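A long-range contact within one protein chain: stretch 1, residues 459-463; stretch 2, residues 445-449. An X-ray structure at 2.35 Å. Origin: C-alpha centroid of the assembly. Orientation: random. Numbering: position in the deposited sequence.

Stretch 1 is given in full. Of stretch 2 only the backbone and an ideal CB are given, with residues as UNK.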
# COMPACT_ATOMS: atom_id res chain seq x y z
N VAL A 459 5.28 8.28 -20.08
CA VAL A 459 4.90 7.58 -18.84
C VAL A 459 3.41 7.31 -18.88
O VAL A 459 2.63 8.10 -19.41
CB VAL A 459 5.24 8.39 -17.56
CG1 VAL A 459 6.71 8.24 -17.18
CG2 VAL A 459 4.86 9.86 -17.69
N GLY A 460 3.00 6.19 -18.28
CA GLY A 460 1.62 5.78 -18.35
C GLY A 460 1.21 4.71 -17.37
O GLY A 460 2.05 4.05 -16.77
N LYS A 461 -0.10 4.55 -17.22
CA LYS A 461 -0.69 3.50 -16.42
C LYS A 461 -1.69 2.72 -17.26
O LYS A 461 -2.27 3.28 -18.18
CB LYS A 461 -1.38 4.08 -15.19
CG LYS A 461 -2.59 4.97 -15.47
CD LYS A 461 -2.63 6.17 -14.52
CE LYS A 461 -3.65 7.22 -14.96
NZ LYS A 461 -4.45 7.73 -13.81
N VAL A 462 -1.91 1.44 -16.92
CA VAL A 462 -2.84 0.60 -17.67
C VAL A 462 -4.20 0.67 -17.00
O VAL A 462 -4.26 0.68 -15.79
CB VAL A 462 -2.35 -0.90 -17.87
CG1 VAL A 462 -1.02 -1.17 -17.19
CG2 VAL A 462 -3.41 -1.92 -17.45
N VAL A 463 -5.28 0.71 -17.79
CA VAL A 463 -6.64 0.90 -17.26
C VAL A 463 -7.59 -0.25 -17.55
O VAL A 463 -8.67 -0.34 -16.94
CB VAL A 463 -7.28 2.24 -17.78
CG1 VAL A 463 -7.39 2.26 -19.30
CG2 VAL A 463 -8.65 2.50 -17.13
N UNK A 445 2.13 -2.89 -10.72
CA UNK A 445 1.87 -3.82 -11.82
C UNK A 445 1.21 -3.14 -13.03
O UNK A 445 1.13 -3.74 -14.11
CB UNK A 445 0.98 -4.96 -11.33
N UNK A 446 0.74 -1.91 -12.85
CA UNK A 446 0.13 -1.15 -13.93
C UNK A 446 0.83 0.16 -14.29
O UNK A 446 0.32 0.90 -15.12
CB UNK A 446 -1.32 -0.85 -13.56
N UNK A 447 1.98 0.45 -13.69
CA UNK A 447 2.69 1.71 -13.92
C UNK A 447 3.90 1.51 -14.84
O UNK A 447 4.73 0.65 -14.55
CB UNK A 447 3.14 2.31 -12.59
N UNK A 448 4.02 2.31 -15.91
CA UNK A 448 5.10 2.12 -16.90
C UNK A 448 5.76 3.38 -17.51
O UNK A 448 5.15 4.44 -17.61
CB UNK A 448 4.54 1.29 -18.05
N UNK A 449 7.03 3.23 -17.91
CA UNK A 449 7.78 4.27 -18.62
C UNK A 449 8.36 3.77 -19.96
O UNK A 449 8.88 2.66 -20.05
CB UNK A 449 8.91 4.79 -17.73

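The strands of the two stretches, 459-463 and 447-449, run roughly antiparallel, their axes 4.7 Å apart at closest approach.

At position 445 the CA-to-CB bond points sideways, and the ideal CB has nothing of stretch 1 within 5.5 Å, so this contact leaves the choice almost free. The residue is Met445; the end of its side chain leads away from stretch 1.

At position 446 the ideal CB points toward stretch 1 and would lie 3.7 Å from Val462 CG1. That leaves room for a small residue, alanine or serine as well as glycine, and phi/psi of -119/6 does not demand glycine. The backbone carries the contact: the carbonyl accepts a hydrogen bond from Val462, N to O 2.9 Å, and Lys461 CA adds a CA-H...O contact to the same oxygen at 3.1 Å. The deposited residue is Gly446, which brings no side chain against the valine.

Position 447 begins the extended strand and pairs with Lys461 as a non-hydrogen-bonded antiparallel pair. Its CB shares a face of the sheet with Lys461 and Val459, and the nearest atom of stretch 1 to the ideal CB is Gly460 O at 4.7 Å. A beta-branched residue or a long, flexible one would fit. The choice is Arg447, extended with chi1 to chi3 all t; its side chain comes nearest with Arg447 CG 4.6 Å from Gly460 O and forms no salt bridge across the contact.

Position 448 is where stretch 1 makes its clearest offer. Two hydrogen bonds tie its backbone to Gly460: N to Gly460 O at 2.8 Å, and O from Gly460 N at 2.9 Å. The CB lies on the opposite face from 447, and its partner has no side chain, leaving a bare strip of backbone beside Val462. A flat ring suits it, though leucine or methionine could also cover it. Phe448 takes chi1 p and lays its ring across the glycine: Gly460 CA sits 3.9 Å from the ring centroid, a CH-pi contact over the face. Its CE2 reaches Val462 CG1 at 4.0 Å. The ring in this pose needs the bare glycine: an ideal CB on Gly460 would lie 2.8 Å from Phe448 CE1, a clash.

Position 449 returns to the face of Val459, its non-hydrogen-bonded partner, with the ideal CB 4.1 Å from Val459 CG1. Valine, isoleucine or threonine would suit this extended backbone and apolar neighbor. Thr449 is found.

Stretch 2 (445-449) MGRFT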
# COMPACT_ATOMS: atom_id res chain seq x y z
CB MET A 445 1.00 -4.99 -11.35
CG MET A 445 1.61 -5.84 -10.22
SD MET A 445 3.33 -6.20 -10.37
CE MET A 445 3.27 -7.26 -11.65
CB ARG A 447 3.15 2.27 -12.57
CG ARG A 447 4.02 3.51 -12.64
CD ARG A 447 4.01 4.34 -11.35
NE ARG A 447 5.05 5.37 -11.32
CZ ARG A 447 5.22 6.24 -10.32
NH1 ARG A 447 4.41 6.23 -9.27
NH2 ARG A 447 6.19 7.14 -10.38
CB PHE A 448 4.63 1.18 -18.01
CG PHE A 448 3.42 1.66 -18.75
CD1 PHE A 448 3.57 2.50 -19.85
CD2 PHE A 448 2.15 1.22 -18.40
CE1 PHE A 448 2.46 2.91 -20.57
CE2 PHE A 448 1.04 1.64 -19.12
CZ PHE A 448 1.20 2.48 -20.21
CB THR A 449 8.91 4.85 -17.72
OG1 THR A 449 10.16 4.19 -17.98
CG2 THR A 449 8.68 4.56 -16.25
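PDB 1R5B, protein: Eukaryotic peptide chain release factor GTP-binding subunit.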